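PDB 2FOK: FOKI restriction endonuclease from Planomicrobium okeanokoites, which recognises a specific DNA sequence through helix-turn-helix-type domains and cleaves the DNA at a distance from it with a separate metal-dependent nuclease domain. Local coordinates for residues P160-I165 / G232-L237; R164-L169 / G238-G243; L275-G280 / T285-R290. One frame throughout, in Å; residues are numbered along the deposited sequence.

How the contacts relate
Followed from the N terminus, the chain enters helix 160-169, whose first half takes part in contact 1 and whose second half takes part in contact 2. Contact 1 closes a loop of 66 residues when helix 222-236 returns to it. Contact 2, formed as the chain runs on into strand 240-248, opens and closes a few residues after contact 1, so the two loops cross; their centres lie about 6 Å apart. Contact 3 comes later, in series: a four-residue connection brings 285-290 back to the end of helix 269-279. Leu275 of that helix packs on Leu166 and Thr167, bringing contact 3 against the helix that contacts 1 and 2 share.

Contact 1: P160-I165 / G232-L237; sequences PPAIRI and GWLDKL
Leu234 reaches from helix 222-236 to helix 160-169 and lays its forked end against Ala162 and Ile165. Its CB points at the opposing helix but stops short of it. The CB-CG bond carries the chain onward, with CG beside the backbone N and anti to the carbonyl carbon (chi1 -60°), and it is beyond CG that the two methyls divide the work. CD1 goes to Ile165, where it lies 3.9 Å from CG2 and 4.1 Å from CB, so it rests on the branch point of the isoleucine as well as on its short branch. The same methyl passes 4.2 Å from the carbonyl O of Ala162, at van der Waals range. CD2 diverges to Ala162 and comes to 4.2 Å from its CB. One leucine thus bridges two residues that lie on the same face of helix 160-169, one turn apart.

The closest CA atoms, those of Ala162 and Leu234, are 7.5 Å apart, an approach consistent with the small alanine side chain. Around this core, Ile156 of helix 146-157 touches both Ala162 and Leu234, while Ile165 also packs on Ala227 and Ile230 farther back along helix 222-236. Next door, Trp233 stacks on Trp113, and Asp235 uses OD1 to accept a hydrogen bond from Gln242 N, tying the helix end to the strand that follows.

Two helices of the subdomain, 160-169 and 222-236, thus pack together beside a three-stranded antiparallel sheet in the order 175-176, 258-267, 240-248. The arrangement is consistent with the apolar core of a winged helix-turn-helix in a recognition subdomain.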
ATOM      1  N   PRO A 160       9.316  -4.134  12.793  1.00 20.70           N
ATOM      2  CA  PRO A 160       9.239  -5.187  11.773  1.00 22.07           C
ATOM      3  C   PRO A 160       9.472  -4.798  10.313  1.00 23.76           C
ATOM      4  O   PRO A 160      10.337  -5.378   9.659  1.00 24.65           O
ATOM      5  CB  PRO A 160       7.869  -5.838  12.012  1.00 21.80           C
ATOM      6  CG  PRO A 160       7.535  -5.516  13.422  1.00 20.27           C
ATOM      7  CD  PRO A 160       8.163  -4.172  13.713  1.00 22.57           C
ATOM      8  N   PRO A 161       8.697  -3.839   9.771  1.00 22.42           N
ATOM      9  CA  PRO A 161       8.903  -3.443   8.374  1.00 22.06           C
ATOM     10  C   PRO A 161      10.352  -3.198   7.974  1.00 22.51           C
ATOM     11  O   PRO A 161      10.754  -3.548   6.863  1.00 22.92           O
ATOM     12  CB  PRO A 161       8.036  -2.200   8.232  1.00 23.33           C
ATOM     13  CG  PRO A 161       6.892  -2.484   9.160  1.00 24.44           C
ATOM     14  CD  PRO A 161       7.563  -3.113  10.369  1.00 26.50           C
ATOM     15  N   ALA A 162      11.127  -2.592   8.871  1.00 24.61           N
ATOM     16  CA  ALA A 162      12.541  -2.322   8.613  1.00 22.72           C
ATOM     17  C   ALA A 162      13.246  -3.665   8.528  1.00 22.68           C
ATOM     18  O   ALA A 162      14.061  -3.898   7.644  1.00 20.97           O
ATOM     19  CB  ALA A 162      13.138  -1.488   9.738  1.00 25.95           C
ATOM     20  N   ILE A 163      12.923  -4.560   9.453  1.00 23.61           N
ATOM     21  CA  ILE A 163      13.528  -5.887   9.429  1.00 23.40           C
ATOM     22  C   ILE A 163      13.142  -6.585   8.127  1.00 22.12           C
ATOM     23  O   ILE A 163      13.948  -7.294   7.539  1.00 24.78           O
ATOM     24  CB  ILE A 163      13.078  -6.740  10.636  1.00 21.64           C
ATOM     25  CG1 ILE A 163      13.625  -6.125  11.929  1.00 17.85           C
ATOM     26  CG2 ILE A 163      13.581  -8.182  10.486  1.00 21.45           C
ATOM     27  CD1 ILE A 163      15.096  -5.742  11.865  1.00 17.54           C
ATOM     28  N   ARG A 164      11.907  -6.370   7.677  1.00 25.15           N
ATOM     29  CA  ARG A 164      11.432  -6.966   6.431  1.00 25.42           C
ATOM     30  C   ARG A 164      12.177  -6.386   5.239  1.00 23.21           C
ATOM     31  O   ARG A 164      12.516  -7.110   4.312  1.00 26.45           O
ATOM     32  CB  ARG A 164       9.935  -6.722   6.232  1.00 27.91           C
ATOM     33  CG  ARG A 164       9.417  -7.271   4.915  1.00 25.24           C
ATOM     34  CD  ARG A 164       9.820  -8.744   4.741  1.00 23.12           C
ATOM     35  NE  ARG A 164       9.039  -9.416   3.703  1.00 20.54           N
ATOM     36  CZ  ARG A 164       9.134 -10.713   3.409  1.00 20.72           C
ATOM     37  NH1 ARG A 164       9.977 -11.490   4.071  1.00 12.12           N
ATOM     38  NH2 ARG A 164       8.395 -11.231   2.437  1.00 14.87           N
ATOM     39  N   ILE A 165      12.416  -5.079   5.243  1.00 23.31           N
ATOM     40  CA  ILE A 165      13.147  -4.486   4.133  1.00 23.70           C
ATOM     41  C   ILE A 165      14.559  -5.094   4.097  1.00 24.50           C
ATOM     42  O   ILE A 165      15.092  -5.368   3.021  1.00 24.74           O
ATOM     43  CB  ILE A 165      13.239  -2.934   4.256  1.00 21.42           C
ATOM     44  CG1 ILE A 165      11.847  -2.307   4.101  1.00 23.41           C
ATOM     45  CG2 ILE A 165      14.158  -2.371   3.175  1.00 20.31           C
ATOM     46  CD1 ILE A 165      11.339  -2.224   2.658  1.00 20.64           C
ATOM     47  N   GLY A 232      14.751   4.804   3.313  1.00 17.08           N
ATOM     48  CA  GLY A 232      15.496   6.035   3.521  1.00 20.38           C
ATOM     49  C   GLY A 232      15.978   6.163   4.959  1.00 21.80           C
ATOM     50  O   GLY A 232      17.047   6.721   5.223  1.00 23.62           O
ATOM     51  N   TRP A 233      15.193   5.644   5.899  1.00 22.17           N
ATOM     52  CA  TRP A 233      15.572   5.681   7.310  1.00 23.14           C
ATOM     53  C   TRP A 233      16.835   4.843   7.495  1.00 24.54           C
ATOM     54  O   TRP A 233      17.806   5.291   8.109  1.00 28.54           O
ATOM     55  CB  TRP A 233      14.444   5.113   8.186  1.00 18.62           C
ATOM     56  CG  TRP A 233      13.230   6.004   8.281  1.00 17.57           C
ATOM     57  CD1 TRP A 233      13.133   7.327   7.899  1.00 17.54           C
ATOM     58  CD2 TRP A 233      11.931   5.636   8.770  1.00 18.48           C
ATOM     59  NE1 TRP A 233      11.851   7.797   8.122  1.00 14.02           N
ATOM     60  CE2 TRP A 233      11.096   6.782   8.655  1.00 18.72           C
ATOM     61  CE3 TRP A 233      11.389   4.452   9.293  1.00 12.15           C
ATOM     62  CZ2 TRP A 233       9.753   6.769   9.044  1.00 19.19           C
ATOM     63  CZ3 TRP A 233      10.061   4.438   9.678  1.00 16.04           C
ATOM     64  CH2 TRP A 233       9.253   5.593   9.552  1.00 19.06           C
ATOM     65  N   LEU A 234      16.818   3.632   6.937  1.00 23.72           N
ATOM     66  CA  LEU A 234      17.943   2.696   7.023  1.00 22.70           C
ATOM     67  C   LEU A 234      19.196   3.191   6.309  1.00 25.28           C
ATOM     68  O   LEU A 234      20.306   2.813   6.661  1.00 25.44           O
ATOM     69  CB  LEU A 234      17.554   1.352   6.421  1.00 19.25           C
ATOM     70  CG  LEU A 234      16.386   0.594   7.035  1.00 20.58           C
ATOM     71  CD1 LEU A 234      15.974  -0.524   6.099  1.00 15.81           C
ATOM     72  CD2 LEU A 234      16.796   0.036   8.392  1.00 23.70           C
ATOM     73  N   ASP A 235      19.011   4.020   5.289  1.00 26.51           N
ATOM     74  CA  ASP A 235      20.132   4.554   4.534  1.00 26.10           C
ATOM     75  C   ASP A 235      20.900   5.518   5.431  1.00 28.75           C
ATOM     76  O   ASP A 235      22.111   5.382   5.620  1.00 29.34           O
ATOM     77  CB  ASP A 235      19.616   5.268   3.282  1.00 25.89           C
ATOM     78  CG  ASP A 235      20.724   5.915   2.470  1.00 29.91           C
ATOM     79  OD1 ASP A 235      21.378   5.213   1.659  1.00 29.04           O
ATOM     80  OD2 ASP A 235      20.934   7.138   2.640  1.00 33.38           O
ATOM     81  N   LYS A 236      20.179   6.477   6.003  1.00 28.17           N
ATOM     82  CA  LYS A 236      20.773   7.469   6.878  1.00 28.94           C
ATOM     83  C   LYS A 236      21.439   6.870   8.116  1.00 32.10           C
ATOM     84  O   LYS A 236      22.265   7.525   8.753  1.00 35.13           O
ATOM     85  CB  LYS A 236      19.715   8.492   7.293  1.00 30.18           C
ATOM     86  CG  LYS A 236      19.270   9.375   6.136  1.00 37.87           C
ATOM     87  CD  LYS A 236      18.796  10.746   6.587  1.00 38.91           C
ATOM     88  CE  LYS A 236      17.267  10.848   6.511  1.00 44.96           C
ATOM     89  NZ  LYS A 236      16.709  10.344   5.222  1.00 47.31           N
ATOM     90  N   LEU A 237      21.095   5.628   8.447  1.00 29.62           N
ATOM     91  CA  LEU A 237      21.671   4.956   9.607  1.00 28.91           C
ATOM     92  C   LEU A 237      22.771   3.994   9.175  1.00 31.07           C
ATOM     93  O   LEU A 237      23.344   3.288  10.002  1.00 31.11           O
ATOM     94  CB  LEU A 237      20.587   4.201  10.395  1.00 23.11           C
ATOM     95  CG  LEU A 237      19.663   5.086  11.245  1.00 20.26           C
ATOM     96  CD1 LEU A 237      18.489   4.279  11.750  1.00 17.72           C
ATOM     97  CD2 LEU A 237      20.441   5.673  12.420  1.00 19.12           C
TER

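Contact 2: R164-L169 / G238-G243; sequences RILTLL and GLVKQG
Val240 CG2 and Leu169 CD1 meet at 3.5 Å, closer than carbon atoms usually pack, with the two side chains crossing at about a right angle. The same valine methyl is 4.2 Å from Leu166 CD2, so a single methyl faces two leucines about one turn apart on helix 160-169. The first torsion of Val240 (chi1 128°) lies near an eclipsed arrangement, which, together with the short distance, may reflect some crowding, although strain remains doubtful at this resolution. Leu166 reaches the strand by the end of its side chain: CB does not point straight at it, but CD2 swings in and also comes to 4.3 Å from the backbone O of Leu239.

A second layer fixes where these groups sit. Gly238, with phi at 79°, closes the preceding helix in a Schellman motif and turns the chain toward the strand, and a backbone hydrogen bond between Val240 and Leu234 ties the new strand to the last helical turn. Lys241 and Gly243 then pair with strand 258-267 through Lys266 and Ala264. From that strand Ile267 packs on Leu169 and Phe265 on Val240. On another side, Val274 and Leu275 of helix 269-279 lie against Leu166. Thr268 OG1 bonds Gly238 O and, weakly, Leu239 O, the carbonyl that Leu166 CD2 approaches.

The side-chain contacts between helix and strand are therefore apolar. Shape and burial hold them together, while directional bonds lie around them, in the backbone pairing and a few side chains such as Thr268 and Asp235.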
ATOM      1  N   ARG A 164      11.907  -6.370   7.677  1.00 25.15           N
ATOM      2  CA  ARG A 164      11.432  -6.966   6.431  1.00 25.42           C
ATOM      3  C   ARG A 164      12.177  -6.386   5.239  1.00 23.21           C
ATOM      4  O   ARG A 164      12.516  -7.110   4.312  1.00 26.45           O
ATOM      5  CB  ARG A 164       9.935  -6.722   6.232  1.00 27.91           C
ATOM      6  CG  ARG A 164       9.417  -7.271   4.915  1.00 25.24           C
ATOM      7  CD  ARG A 164       9.820  -8.744   4.741  1.00 23.12           C
ATOM      8  NE  ARG A 164       9.039  -9.416   3.703  1.00 20.54           N
ATOM      9  CZ  ARG A 164       9.134 -10.713   3.409  1.00 20.72           C
ATOM     10  NH1 ARG A 164       9.977 -11.490   4.071  1.00 12.12           N
ATOM     11  NH2 ARG A 164       8.395 -11.231   2.437  1.00 14.87           N
ATOM     12  N   ILE A 165      12.416  -5.079   5.243  1.00 23.31           N
ATOM     13  CA  ILE A 165      13.147  -4.486   4.133  1.00 23.70           C
ATOM     14  C   ILE A 165      14.559  -5.094   4.097  1.00 24.50           C
ATOM     15  O   ILE A 165      15.092  -5.368   3.021  1.00 24.74           O
ATOM     16  CB  ILE A 165      13.239  -2.934   4.256  1.00 21.42           C
ATOM     17  CG1 ILE A 165      11.847  -2.307   4.101  1.00 23.41           C
ATOM     18  CG2 ILE A 165      14.158  -2.371   3.175  1.00 20.31           C
ATOM     19  CD1 ILE A 165      11.339  -2.224   2.658  1.00 20.64           C
ATOM     20  N   LEU A 166      15.147  -5.317   5.276  1.00 23.11           N
ATOM     21  CA  LEU A 166      16.495  -5.889   5.385  1.00 23.16           C
ATOM     22  C   LEU A 166      16.562  -7.337   4.914  1.00 22.03           C
ATOM     23  O   LEU A 166      17.570  -7.775   4.367  1.00 23.05           O
ATOM     24  CB  LEU A 166      16.985  -5.824   6.829  1.00 22.24           C
ATOM     25  CG  LEU A 166      17.338  -4.455   7.414  1.00 28.48           C
ATOM     26  CD1 LEU A 166      18.095  -4.686   8.716  1.00 31.24           C
ATOM     27  CD2 LEU A 166      18.175  -3.628   6.432  1.00 24.47           C
ATOM     28  N   THR A 167      15.487  -8.081   5.144  1.00 22.50           N
ATOM     29  CA  THR A 167      15.425  -9.474   4.729  1.00 22.06           C
ATOM     30  C   THR A 167      15.362  -9.574   3.213  1.00 21.34           C
ATOM     31  O   THR A 167      15.926 -10.492   2.623  1.00 20.96           O
ATOM     32  CB  THR A 167      14.188 -10.181   5.330  1.00 22.61           C
ATOM     33  OG1 THR A 167      14.242 -10.105   6.762  1.00 20.69           O
ATOM     34  CG2 THR A 167      14.151 -11.646   4.912  1.00 17.11           C
ATOM     35  N   LEU A 168      14.681  -8.617   2.586  1.00 23.84           N
ATOM     36  CA  LEU A 168      14.528  -8.596   1.132  1.00 22.25           C
ATOM     37  C   LEU A 168      15.792  -8.189   0.380  1.00 22.50           C
ATOM     38  O   LEU A 168      15.873  -8.355  -0.831  1.00 21.66           O
ATOM     39  CB  LEU A 168      13.387  -7.652   0.741  1.00 22.88           C
ATOM     40  CG  LEU A 168      11.991  -8.060   1.215  1.00 16.83           C
ATOM     41  CD1 LEU A 168      10.998  -6.944   0.965  1.00 15.69           C
ATOM     42  CD2 LEU A 168      11.577  -9.302   0.476  1.00 13.17           C
ATOM     43  N   LEU A 169      16.774  -7.654   1.096  1.00 22.31           N
ATOM     44  CA  LEU A 169      18.015  -7.218   0.464  1.00 24.62           C
ATOM     45  C   LEU A 169      19.204  -8.065   0.932  1.00 23.83           C
ATOM     46  O   LEU A 169      20.335  -7.863   0.493  1.00 22.43           O
ATOM     47  CB  LEU A 169      18.272  -5.744   0.803  1.00 19.96           C
ATOM     48  CG  LEU A 169      17.302  -4.669   0.305  1.00 15.90           C
ATOM     49  CD1 LEU A 169      17.652  -3.333   0.930  1.00 10.90           C
ATOM     50  CD2 LEU A 169      17.383  -4.554  -1.206  1.00 16.62           C
ATOM     51  N   GLY A 238      23.052   3.974   7.871  1.00 32.46           N
ATOM     52  CA  GLY A 238      24.102   3.123   7.335  1.00 29.80           C
ATOM     53  C   GLY A 238      23.800   1.647   7.135  1.00 28.54           C
ATOM     54  O   GLY A 238      24.679   0.891   6.716  1.00 28.41           O
ATOM     55  N   LEU A 239      22.574   1.222   7.421  1.00 28.19           N
ATOM     56  CA  LEU A 239      22.209  -0.183   7.268  1.00 26.55           C
ATOM     57  C   LEU A 239      21.874  -0.547   5.818  1.00 28.04           C
ATOM     58  O   LEU A 239      21.872  -1.725   5.440  1.00 28.49           O
ATOM     59  CB  LEU A 239      21.019  -0.513   8.179  1.00 27.16           C
ATOM     60  CG  LEU A 239      21.111   0.026   9.609  1.00 25.76           C
ATOM     61  CD1 LEU A 239      19.919  -0.468  10.435  1.00 25.34           C
ATOM     62  CD2 LEU A 239      22.422  -0.438  10.233  1.00 25.65           C
ATOM     63  N   VAL A 240      21.595   0.466   5.009  1.00 23.57           N
ATOM     64  CA  VAL A 240      21.259   0.250   3.605  1.00 26.06           C
ATOM     65  C   VAL A 240      21.898   1.369   2.780  1.00 26.54           C
ATOM     66  O   VAL A 240      22.277   2.404   3.328  1.00 26.95           O
ATOM     67  CB  VAL A 240      19.706   0.261   3.418  1.00 28.40           C
ATOM     68  CG1 VAL A 240      19.303   1.236   2.315  1.00 31.43           C
ATOM     69  CG2 VAL A 240      19.192  -1.147   3.135  1.00 22.70           C
ATOM     70  N   LYS A 241      22.040   1.158   1.476  1.00 28.14           N
ATOM     71  CA  LYS A 241      22.595   2.192   0.605  1.00 26.99           C
ATOM     72  C   LYS A 241      21.620   2.508  -0.522  1.00 28.69           C
ATOM     73  O   LYS A 241      21.241   1.622  -1.280  1.00 30.01           O
ATOM     74  CB  LYS A 241      23.924   1.744   0.000  1.00 32.03           C
ATOM     75  CG  LYS A 241      24.742   2.894  -0.601  1.00 28.99           C
ATOM     76  CD  LYS A 241      25.649   2.416  -1.733  1.00 37.44           C
ATOM     77  CE  LYS A 241      26.596   1.288  -1.284  1.00 42.61           C
ATOM     78  NZ  LYS A 241      26.347  -0.026  -1.974  1.00 39.98           N
ATOM     79  N   GLN A 242      21.207   3.766  -0.628  1.00 31.95           N
ATOM     80  CA  GLN A 242      20.290   4.169  -1.687  1.00 32.26           C
ATOM     81  C   GLN A 242      21.077   4.659  -2.894  1.00 33.81           C
ATOM     82  O   GLN A 242      21.939   5.527  -2.777  1.00 34.39           O
ATOM     83  CB  GLN A 242      19.354   5.278  -1.203  1.00 36.28           C
ATOM     84  CG  GLN A 242      18.107   5.446  -2.059  1.00 35.32           C
ATOM     85  CD  GLN A 242      17.439   6.793  -1.860  1.00 39.63           C
ATOM     86  OE1 GLN A 242      17.237   7.238  -0.730  1.00 44.32           O
ATOM     87  NE2 GLN A 242      17.090   7.450  -2.958  1.00 37.37           N
ATOM     88  N   GLY A 243      20.771   4.083  -4.053  1.00 33.63           N
ATOM     89  CA  GLY A 243      21.445   4.442  -5.286  1.00 29.06           C
ATOM     90  C   GLY A 243      20.543   4.082  -6.447  1.00 32.96           C
ATOM     91  O   GLY A 243      19.858   3.054  -6.408  1.00 33.41           O
TER

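Contact 3: L275-G280 / T285-R290; sequences LRRAKG and TRVPKR
Arg277 grips the backbone carbonyl of Thr285 side-on, with NE at 2.7 Å and NH2 at 2.6 Å from the single atom Thr285 O. The oxygen sits at the edge of the guanidinium, in its plane. Both hydrogen bonds are bent (139° and 141° at the hydrogens), as expected when two N-H groups share one acceptor. Together they keep the oxygen close to the guanidinium plane and restrict the rotation of the group.

The next polar links run through water. One water donates to Ala278 O at 3.2 Å and accepts from Lys289 NZ at 2.7 Å. A second donates to Lys279 O and takes a weak bond from Arg286 NH1, lying at the edge of that guanidinium and in its plane. Lys289 NZ also forms a salt bridge with Asp369, and Arg286 NH1 makes a long, weak ion pair with the same aspartate.

Packing completes the contact. Val287 CG2 stands 3.9 Å above one face of the Arg277 guanidinium, offset toward its rim. Arg286 holds CG in the crowded position between the backbone N and the carbonyl carbon (chi1 78°), and its CB lies 3.4 Å from Arg277 O. A bend at chi3 then takes the flat end over the helix terminus, where one face covers Lys279 C, 3.9 Å from the plane, and Gly280 CA. Gly280, with positive phi, is where the chain leaves the helix.

Chemically, the direct grip is that of Arg277 on Thr285 O, while Lys289 and Arg286 reach Ala278 O and Lys279 O, at the C-terminal end of helix 269-279, through water. Their positive charge would probably suit that end of the helix.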
ATOM      1  N   LEU A 275      20.643  -7.675  10.757  1.00 26.74           N
ATOM      2  CA  LEU A 275      19.707  -8.703  10.309  1.00 31.13           C
ATOM      3  C   LEU A 275      20.090 -10.055  10.893  1.00 31.90           C
ATOM      4  O   LEU A 275      19.233 -10.807  11.364  1.00 31.77           O
ATOM      5  CB  LEU A 275      19.702  -8.795   8.773  1.00 30.17           C
ATOM      6  CG  LEU A 275      18.474  -9.315   8.009  1.00 26.84           C
ATOM      7  CD1 LEU A 275      18.907 -10.428   7.072  1.00 24.68           C
ATOM      8  CD2 LEU A 275      17.411  -9.814   8.948  1.00 25.62           C
ATOM      9  N   ARG A 276      21.380 -10.363  10.849  1.00 31.93           N
ATOM     10  CA  ARG A 276      21.881 -11.624  11.374  1.00 36.73           C
ATOM     11  C   ARG A 276      21.441 -11.800  12.831  1.00 34.69           C
ATOM     12  O   ARG A 276      20.935 -12.856  13.213  1.00 34.47           O
ATOM     13  CB  ARG A 276      23.412 -11.656  11.269  1.00 40.27           C
ATOM     14  CG  ARG A 276      23.993 -12.986  10.811  1.00 44.08           C
ATOM     15  CD  ARG A 276      24.441 -12.943   9.350  1.00 47.09           C
ATOM     16  NE  ARG A 276      23.348 -12.597   8.445  1.00 53.31           N
ATOM     17  CZ  ARG A 276      22.158 -13.192   8.446  1.00 57.91           C
ATOM     18  NH1 ARG A 276      21.899 -14.169   9.308  1.00 61.28           N
ATOM     19  NH2 ARG A 276      21.216 -12.805   7.593  1.00 56.57           N
ATOM     20  N   ARG A 277      21.625 -10.757  13.638  1.00 33.30           N
ATOM     21  CA  ARG A 277      21.236 -10.801  15.043  1.00 30.53           C
ATOM     22  C   ARG A 277      19.710 -10.846  15.212  1.00 29.72           C
ATOM     23  O   ARG A 277      19.209 -11.421  16.178  1.00 31.19           O
ATOM     24  CB  ARG A 277      21.811  -9.587  15.792  1.00 30.96           C
ATOM     25  CG  ARG A 277      20.870  -9.002  16.862  1.00 23.37           C
ATOM     26  CD  ARG A 277      21.575  -8.080  17.850  1.00 15.32           C
ATOM     27  NE  ARG A 277      21.000  -8.211  19.187  1.00 21.57           N
ATOM     28  CZ  ARG A 277      20.845  -7.211  20.048  1.00 24.82           C
ATOM     29  NH1 ARG A 277      21.225  -5.980  19.720  1.00 26.97           N
ATOM     30  NH2 ARG A 277      20.288  -7.433  21.233  1.00 19.70           N
ATOM     31  N   ALA A 278      18.977 -10.236  14.281  1.00 30.14           N
ATOM     32  CA  ALA A 278      17.511 -10.211  14.339  1.00 28.44           C
ATOM     33  C   ALA A 278      16.924 -11.563  13.965  1.00 28.59           C
ATOM     34  O   ALA A 278      15.758 -11.873  14.266  1.00 25.81           O
ATOM     35  CB  ALA A 278      16.965  -9.136  13.398  1.00 31.14           C
ATOM     36  N   LYS A 279      17.738 -12.369  13.298  1.00 31.77           N
ATOM     37  CA  LYS A 279      17.306 -13.690  12.869  1.00 35.55           C
ATOM     38  C   LYS A 279      17.481 -14.700  13.990  1.00 36.58           C
ATOM     39  O   LYS A 279      16.715 -15.666  14.098  1.00 38.67           O
ATOM     40  CB  LYS A 279      18.092 -14.118  11.630  1.00 30.79           C
ATOM     41  CG  LYS A 279      17.220 -14.324  10.400  1.00 32.91           C
ATOM     42  CD  LYS A 279      17.482 -13.279   9.326  1.00 30.68           C
ATOM     43  CE  LYS A 279      16.624 -13.540   8.099  1.00 33.05           C
ATOM     44  NZ  LYS A 279      17.156 -14.644   7.240  1.00 29.77           N
ATOM     45  N   GLY A 280      18.481 -14.459  14.833  1.00 39.78           N
ATOM     46  CA  GLY A 280      18.751 -15.352  15.949  1.00 40.77           C
ATOM     47  C   GLY A 280      19.989 -16.205  15.724  1.00 41.26           C
ATOM     48  O   GLY A 280      20.172 -17.229  16.381  1.00 43.45           O
ATOM     49  N   THR A 285      20.652 -11.889  22.152  1.00 32.12           N
ATOM     50  CA  THR A 285      19.239 -12.015  21.813  1.00 32.96           C
ATOM     51  C   THR A 285      18.884 -10.937  20.814  1.00 30.05           C
ATOM     52  O   THR A 285      19.542  -9.900  20.727  1.00 31.57           O
ATOM     53  CB  THR A 285      18.277 -11.829  23.027  1.00 34.16           C
ATOM     54  OG1 THR A 285      18.976 -11.241  24.134  1.00 33.23           O
ATOM     55  CG2 THR A 285      17.667 -13.161  23.423  1.00 30.54           C
ATOM     56  N   ARG A 286      17.832 -11.191  20.061  1.00 28.21           N
ATOM     57  CA  ARG A 286      17.371 -10.246  19.077  1.00 29.54           C
ATOM     58  C   ARG A 286      16.633  -9.149  19.830  1.00 29.88           C
ATOM     59  O   ARG A 286      16.303  -9.302  21.009  1.00 34.50           O
ATOM     60  CB  ARG A 286      16.423 -10.941  18.109  1.00 30.55           C
ATOM     61  CG  ARG A 286      15.019 -11.150  18.650  1.00 28.67           C
ATOM     62  CD  ARG A 286      14.239 -12.097  17.750  1.00 33.21           C
ATOM     63  NE  ARG A 286      14.713 -13.474  17.875  1.00 31.14           N
ATOM     64  CZ  ARG A 286      14.478 -14.439  16.991  1.00 28.13           C
ATOM     65  NH1 ARG A 286      13.771 -14.191  15.896  1.00 33.48           N
ATOM     66  NH2 ARG A 286      14.925 -15.663  17.218  1.00 26.87           N
ATOM     67  N   VAL A 287      16.381  -8.040  19.155  1.00 29.75           N
ATOM     68  CA  VAL A 287      15.660  -6.944  19.772  1.00 29.07           C
ATOM     69  C   VAL A 287      14.177  -7.315  19.727  1.00 28.62           C
ATOM     70  O   VAL A 287      13.643  -7.612  18.659  1.00 30.35           O
ATOM     71  CB  VAL A 287      15.889  -5.635  18.993  1.00 27.97           C
ATOM     72  CG1 VAL A 287      15.110  -4.513  19.635  1.00 20.61           C
ATOM     73  CG2 VAL A 287      17.389  -5.315  18.939  1.00 21.60           C
ATOM     74  N   PRO A 288      13.503  -7.350  20.891  1.00 25.86           N
ATOM     75  CA  PRO A 288      12.080  -7.700  20.848  1.00 24.00           C
ATOM     76  C   PRO A 288      11.332  -6.739  19.923  1.00 25.27           C
ATOM     77  O   PRO A 288      11.490  -5.523  20.024  1.00 25.00           O
ATOM     78  CB  PRO A 288      11.637  -7.576  22.301  1.00 19.76           C
ATOM     79  CG  PRO A 288      12.897  -7.742  23.095  1.00 19.47           C
ATOM     80  CD  PRO A 288      13.973  -7.115  22.267  1.00 20.21           C
ATOM     81  N   LYS A 289      10.522  -7.284  19.021  1.00 27.15           N
ATOM     82  CA  LYS A 289       9.780  -6.448  18.080  1.00 26.64           C
ATOM     83  C   LYS A 289       8.413  -6.032  18.596  1.00 26.96           C
ATOM     84  O   LYS A 289       7.704  -6.825  19.209  1.00 27.33           O
ATOM     85  CB  LYS A 289       9.630  -7.167  16.741  1.00 24.46           C
ATOM     86  CG  LYS A 289      10.883  -7.098  15.883  1.00 22.89           C
ATOM     87  CD  LYS A 289      10.683  -7.789  14.543  1.00 17.82           C
ATOM     88  CE  LYS A 289      10.410  -9.259  14.699  1.00 17.19           C
ATOM     89  NZ  LYS A 289      10.992 -10.023  13.549  1.00 23.27           N
ATOM     90  N   ARG A 290       8.065  -4.773  18.339  1.00 24.32           N
ATOM     91  CA  ARG A 290       6.800  -4.189  18.756  1.00 22.48           C
ATOM     92  C   ARG A 290       5.750  -4.307  17.658  1.00 23.62           C
ATOM     93  O   ARG A 290       5.979  -3.877  16.524  1.00 19.62           O
ATOM     94  CB  ARG A 290       6.990  -2.709  19.094  1.00 25.61           C
ATOM     95  CG  ARG A 290       7.479  -2.419  20.508  1.00 29.52           C
ATOM     96  CD  ARG A 290       7.179  -0.963  20.892  1.00 34.25           C
ATOM     97  NE  ARG A 290       8.088  -0.457  21.922  1.00 37.97           N
ATOM     98  CZ  ARG A 290       7.721   0.344  22.924  1.00 43.22           C
ATOM     99  NH1 ARG A 290       6.457   0.741  23.047  1.00 38.54           N
ATOM    100  NH2 ARG A 290       8.622   0.764  23.805  1.00 41.87           N
TER
HETATM  101  O   HOH W   1      13.480  -9.649  14.616  1.00 27.57           O
HETATM  102  O   HOH W   2      13.723 -16.588  13.456  1.00 25.17           O